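Local coordinates for coenzyme PQQ synthesis protein D (Xanthomonas campestris pv. campestris, PDB 3G2B), which probably binds the precursor peptide PqqA and presents it to PqqE during biosynthesis of the cofactor pyrroloquinoline quinone, at residues A[19-24]-A[28-33]; A[49-54]-A[66-71]. All coordinates share one frame; numbering follows the deposited sequence.

Contact 1. Residues A[19-24]-A[28-33]; sequences VRLQHD and DQWVLL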
# COMPACT_ATOMS: atom_id res chain seq x y z
N VAL A 19 9.37 -3.41 -8.35
CA VAL A 19 8.60 -4.58 -7.99
C VAL A 19 9.05 -5.69 -8.92
O VAL A 19 8.81 -5.64 -10.13
CB VAL A 19 7.08 -4.35 -8.16
CG1 VAL A 19 6.32 -5.62 -7.84
CG2 VAL A 19 6.63 -3.22 -7.25
N ARG A 20 9.71 -6.70 -8.37
CA ARG A 20 10.18 -7.78 -9.21
C ARG A 20 9.75 -9.16 -8.78
O ARG A 20 9.49 -9.42 -7.60
CB ARG A 20 11.71 -7.72 -9.32
CG ARG A 20 12.45 -7.83 -8.00
CD ARG A 20 13.89 -7.38 -8.18
NE ARG A 20 14.69 -7.54 -6.96
CZ ARG A 20 15.15 -8.70 -6.51
NH1 ARG A 20 15.86 -8.74 -5.40
NH2 ARG A 20 14.90 -9.82 -7.18
N LEU A 21 9.65 -10.05 -9.76
CA LEU A 21 9.25 -11.42 -9.51
C LEU A 21 10.48 -12.20 -9.06
O LEU A 21 11.55 -12.06 -9.64
CB LEU A 21 8.69 -12.03 -10.80
CG LEU A 21 8.17 -13.46 -10.72
CD1 LEU A 21 6.99 -13.53 -9.77
CD2 LEU A 21 7.75 -13.92 -12.12
N GLN A 22 10.32 -13.01 -8.02
CA GLN A 22 11.42 -13.83 -7.51
C GLN A 22 10.96 -15.24 -7.20
O GLN A 22 9.88 -15.46 -6.65
CB GLN A 22 12.04 -13.24 -6.24
CG GLN A 22 12.95 -14.24 -5.51
CD GLN A 22 13.56 -13.70 -4.23
OE1 GLN A 22 14.65 -13.12 -4.23
NE2 GLN A 22 12.85 -13.88 -3.12
N HIS A 23 11.81 -16.20 -7.55
CA HIS A 23 11.53 -17.60 -7.29
C HIS A 23 12.22 -17.93 -5.96
O HIS A 23 13.44 -18.06 -5.92
CB HIS A 23 12.11 -18.47 -8.41
CG HIS A 23 11.85 -19.93 -8.24
ND1 HIS A 23 12.54 -20.89 -8.94
CD2 HIS A 23 10.96 -20.60 -7.46
CE1 HIS A 23 12.10 -22.09 -8.60
NE2 HIS A 23 11.14 -21.94 -7.71
N ASP A 24 11.45 -18.01 -4.88
CA ASP A 24 12.03 -18.35 -3.59
C ASP A 24 12.09 -19.87 -3.56
O ASP A 24 11.21 -20.54 -3.02
CB ASP A 24 11.17 -17.85 -2.42
CG ASP A 24 11.86 -18.06 -1.08
OD1 ASP A 24 12.65 -19.01 -0.96
OD2 ASP A 24 11.60 -17.27 -0.15
N ASP A 28 9.86 -22.93 -1.92
CA ASP A 28 9.05 -23.47 -3.01
C ASP A 28 7.86 -22.57 -3.33
O ASP A 28 6.72 -23.02 -3.40
CB ASP A 28 8.56 -24.89 -2.68
CG ASP A 28 7.78 -25.51 -3.83
OD1 ASP A 28 8.17 -25.29 -5.00
OD2 ASP A 28 6.79 -26.22 -3.57
N GLN A 29 8.14 -21.29 -3.54
CA GLN A 29 7.09 -20.36 -3.88
C GLN A 29 7.63 -19.20 -4.68
O GLN A 29 8.83 -18.92 -4.66
CB GLN A 29 6.41 -19.81 -2.62
CG GLN A 29 7.34 -19.07 -1.69
CD GLN A 29 6.60 -18.32 -0.59
OE1 GLN A 29 5.67 -18.85 0.01
NE2 GLN A 29 7.02 -17.09 -0.32
N TRP A 30 6.75 -18.54 -5.42
CA TRP A 30 7.14 -17.39 -6.20
C TRP A 30 6.55 -16.19 -5.48
O TRP A 30 5.48 -16.29 -4.89
CB TRP A 30 6.60 -17.48 -7.63
CG TRP A 30 7.31 -18.49 -8.46
CD1 TRP A 30 7.19 -19.85 -8.39
CD2 TRP A 30 8.28 -18.23 -9.48
NE1 TRP A 30 8.03 -20.45 -9.30
CE2 TRP A 30 8.71 -19.47 -9.99
CE3 TRP A 30 8.83 -17.05 -10.02
CZ2 TRP A 30 9.66 -19.58 -11.00
CZ3 TRP A 30 9.78 -17.16 -11.04
CH2 TRP A 30 10.18 -18.42 -11.52
N VAL A 31 7.25 -15.06 -5.52
CA VAL A 31 6.76 -13.87 -4.85
C VAL A 31 7.10 -12.62 -5.64
O VAL A 31 7.88 -12.65 -6.59
CB VAL A 31 7.41 -13.70 -3.45
CG1 VAL A 31 7.18 -14.94 -2.59
CG2 VAL A 31 8.91 -13.44 -3.59
N LEU A 32 6.47 -11.52 -5.25
CA LEU A 32 6.75 -10.22 -5.83
C LEU A 32 7.44 -9.51 -4.68
O LEU A 32 6.96 -9.56 -3.55
CB LEU A 32 5.48 -9.46 -6.20
CG LEU A 32 4.75 -9.91 -7.46
CD1 LEU A 32 3.45 -9.12 -7.60
CD2 LEU A 32 5.63 -9.69 -8.68
N LEU A 33 8.58 -8.90 -4.96
CA LEU A 33 9.32 -8.17 -3.94
C LEU A 33 9.05 -6.70 -4.20
O LEU A 33 9.37 -6.19 -5.27
CB LEU A 33 10.82 -8.43 -4.05
CG LEU A 33 11.30 -9.88 -3.92
CD1 LEU A 33 10.92 -10.43 -2.56
CD2 LEU A 33 10.70 -10.71 -5.04

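Contact 2. Residues A[49-54]-A[66-71]; sequences AQRYDG and AAEFDA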
# COMPACT_ATOMS: atom_id res chain seq x y z
N ALA A 49 3.00 11.32 13.72
CA ALA A 49 3.59 10.02 13.45
C ALA A 49 4.34 9.50 14.68
O ALA A 49 4.34 8.31 14.96
CB ALA A 49 4.53 10.11 12.26
N GLN A 50 4.98 10.41 15.40
CA GLN A 50 5.74 10.06 16.59
C GLN A 50 4.81 9.73 17.75
O GLN A 50 5.14 8.90 18.60
CB GLN A 50 6.67 11.23 16.97
CG GLN A 50 7.57 11.00 18.18
CD GLN A 50 6.90 11.35 19.50
OE1 GLN A 50 6.23 12.37 19.61
NE2 GLN A 50 7.09 10.51 20.51
N ARG A 51 3.63 10.35 17.76
CA ARG A 51 2.66 10.14 18.83
C ARG A 51 1.85 8.85 18.74
O ARG A 51 1.28 8.41 19.74
CB ARG A 51 1.71 11.34 18.93
CG ARG A 51 2.41 12.64 19.33
CD ARG A 51 3.12 12.48 20.66
NE ARG A 51 3.96 13.63 20.98
CZ ARG A 51 3.51 14.79 21.45
NH1 ARG A 51 4.36 15.78 21.71
NH2 ARG A 51 2.21 14.96 21.68
N TYR A 52 1.78 8.24 17.56
CA TYR A 52 1.03 6.99 17.41
C TYR A 52 1.63 5.97 18.39
O TYR A 52 2.85 5.86 18.48
CB TYR A 52 1.19 6.41 16.00
CG TYR A 52 0.52 7.16 14.87
CD1 TYR A 52 1.11 7.18 13.60
CD2 TYR A 52 -0.71 7.80 15.03
CE1 TYR A 52 0.50 7.82 12.53
CE2 TYR A 52 -1.34 8.45 13.95
CZ TYR A 52 -0.72 8.45 12.70
OH TYR A 52 -1.31 9.09 11.62
N ASP A 53 0.78 5.24 19.10
CA ASP A 53 1.26 4.23 20.04
C ASP A 53 0.31 3.04 20.15
O ASP A 53 0.41 2.23 21.08
CB ASP A 53 1.50 4.84 21.43
CG ASP A 53 0.22 5.34 22.09
OD1 ASP A 53 0.32 5.91 23.20
OD2 ASP A 53 -0.87 5.17 21.52
N GLY A 54 -0.60 2.93 19.18
CA GLY A 54 -1.55 1.84 19.15
C GLY A 54 -2.50 1.82 20.33
O GLY A 54 -3.15 0.81 20.60
N ALA A 66 -3.26 20.05 20.08
CA ALA A 66 -3.85 21.37 20.01
C ALA A 66 -3.55 22.13 21.30
O ALA A 66 -3.25 23.32 21.27
CB ALA A 66 -5.36 21.29 19.77
N ALA A 67 -3.62 21.44 22.43
CA ALA A 67 -3.35 22.08 23.71
C ALA A 67 -1.88 22.46 23.81
O ALA A 67 -1.56 23.56 24.28
CB ALA A 67 -3.73 21.14 24.86
N GLU A 68 -0.99 21.58 23.37
CA GLU A 68 0.44 21.84 23.42
C GLU A 68 0.85 23.01 22.52
O GLU A 68 1.71 23.81 22.89
CB GLU A 68 1.24 20.61 23.00
CG GLU A 68 1.04 19.39 23.89
CD GLU A 68 1.98 18.25 23.54
OE1 GLU A 68 2.48 18.21 22.40
OE2 GLU A 68 2.20 17.38 24.41
N PHE A 69 0.24 23.09 21.34
CA PHE A 69 0.57 24.15 20.39
C PHE A 69 -0.38 25.34 20.40
O PHE A 69 -0.33 26.18 19.49
CB PHE A 69 0.67 23.54 18.99
CG PHE A 69 1.83 22.60 18.82
CD1 PHE A 69 3.03 23.04 18.27
CD2 PHE A 69 1.74 21.29 19.27
CE1 PHE A 69 4.12 22.19 18.17
CE2 PHE A 69 2.83 20.43 19.17
CZ PHE A 69 4.02 20.88 18.62
N ASP A 70 -1.22 25.43 21.42
CA ASP A 70 -2.17 26.53 21.54
C ASP A 70 -2.90 26.72 20.22
O ASP A 70 -3.07 27.85 19.74
CB ASP A 70 -1.43 27.82 21.91
CG ASP A 70 -0.67 27.70 23.22
OD1 ASP A 70 -1.31 27.47 24.26
OD2 ASP A 70 0.57 27.84 23.20
N ALA A 71 -3.32 25.61 19.62
CA ALA A 71 -4.03 25.63 18.35
C ALA A 71 -5.47 25.19 18.54
O ALA A 71 -5.84 24.65 19.58
CB ALA A 71 -3.32 24.72 17.34

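Contact 1. Residues A[19-24]-A[28-33]
His23 lies flat against Trp30 in an offset stack, an imidazole paired with an indole near the turn of a beta hairpin. The ring planes are only 4° apart, with the centroids of the His23 ring and the Trp30 five-membered ring 4.3 Å apart. The two residues form a non-hydrogen-bonded antiparallel pair, where the CA atoms come closer than in the hydrogen-bonded pairs and broad flat groups can overlap. His23 CB adds a CH-pi contact over the Trp30 six-membered ring. With CG anti to the carbonyl carbon (chi1 -73°), the indole leans across the neighbouring strand, and its CE3 edge meets Leu21 CG at 3.7 Å. Apolar Leu21 and Trp30 suit this face, where both pack on Leu46 of the second subunit.

Hydrogen-bonded pairs alternate with these along the strands: Arg20-Leu33, Gln22-Val31 and Asp24-Gln29. On the face opposite Leu21, His23 and Trp30, the extended Gln22 chain runs beside Val31, its amide NE2 near the apolar CG2. The hairpin's other edge, residues 30-33, pairs antiparallel with a strand of the second subunit. At the turn, Asp28 and Gln29 both face Asp24 in a G1 bulge, with Gln29 N 3.2 Å from Asp24 O.

Contact 2. Residues A[49-54]-A[66-71]
Glu68 OE1 is gripped by both terminal nitrogens of Arg51. The stronger bond runs from Arg51 NH1 to Glu68 OE1, 3.1 Å long with an N-H...O angle of 154°; the second, from Arg51 NH2 to the same Glu68 OE1, is weak at 3.3 Å. Together they make a surface salt bridge between the C-terminal ends of helices 44-51 and 58-68, within the helical part of PqqD, whose family belongs to the helix-turn-helix clan.

The geometry is a fork on one oxygen. Glu68 OE1 sits in the guanidinium plane, at the edge between NH1 and NH2, and receives NH1 on its syn lone pair. The carboxylate is turned 77° against the guanidinium, so the two groups do not form the flat, doubly paired arrangement in which each oxygen takes its own nitrogen. Glu68 OE2 remains 3.6 Å from Arg51 NH2.

The side chains approach from opposite directions, and their length is what closes the gap: the CA atoms of Arg51 and Glu68 are 12.8 Å apart. Glu68 is extended beyond CG, whereas Arg51 bends at chi2 (-58°) before its guanidinium turns toward the other helix. A further bond, from another nitrogen, steadies that guanidinium, because Arg51 NE donates to Gln50 OE1 at 2.9 Å, again close to the guanidinium plane. Thus Gln50, the preceding residue in the helix, acts as a second-shell partner that helps fix the rotation of the group facing Glu68. The Arg51 side chain also touches Thr64 and Leu65 of helix 58-68.

Arginine suits this place because its three donor nitrogens can serve the side-chain amide oxygen of Gln50 and the carboxylate of Glu68 at once. With Glu68 exposed and just 76 Å² buried between the segments, the bridge probably adds modest electrostatic attraction between the helix ends.

Overall arrangement
The two contacts lie on opposite sides of the centre of an elongated chain, their centres 40 Å apart and their nearest atoms about 23 Å apart, so neither touches the other. They follow in series: the hairpin of contact 1 closes first, strand 29-41 then runs on toward the helices, and helix 44-51 leads into contact 2. Where contact 1 relies on a beta sheet and stacked rings, contact 2 spans two helices through a single ion pair. In the two-chain assembly of the crystal, the second subunit touches the neighbourhood of both: it continues the sheet along residues 30-33, and near contact 2 it meets Gly54 and Tyr52, which belong to segment 49-54 but not to the salt bridge.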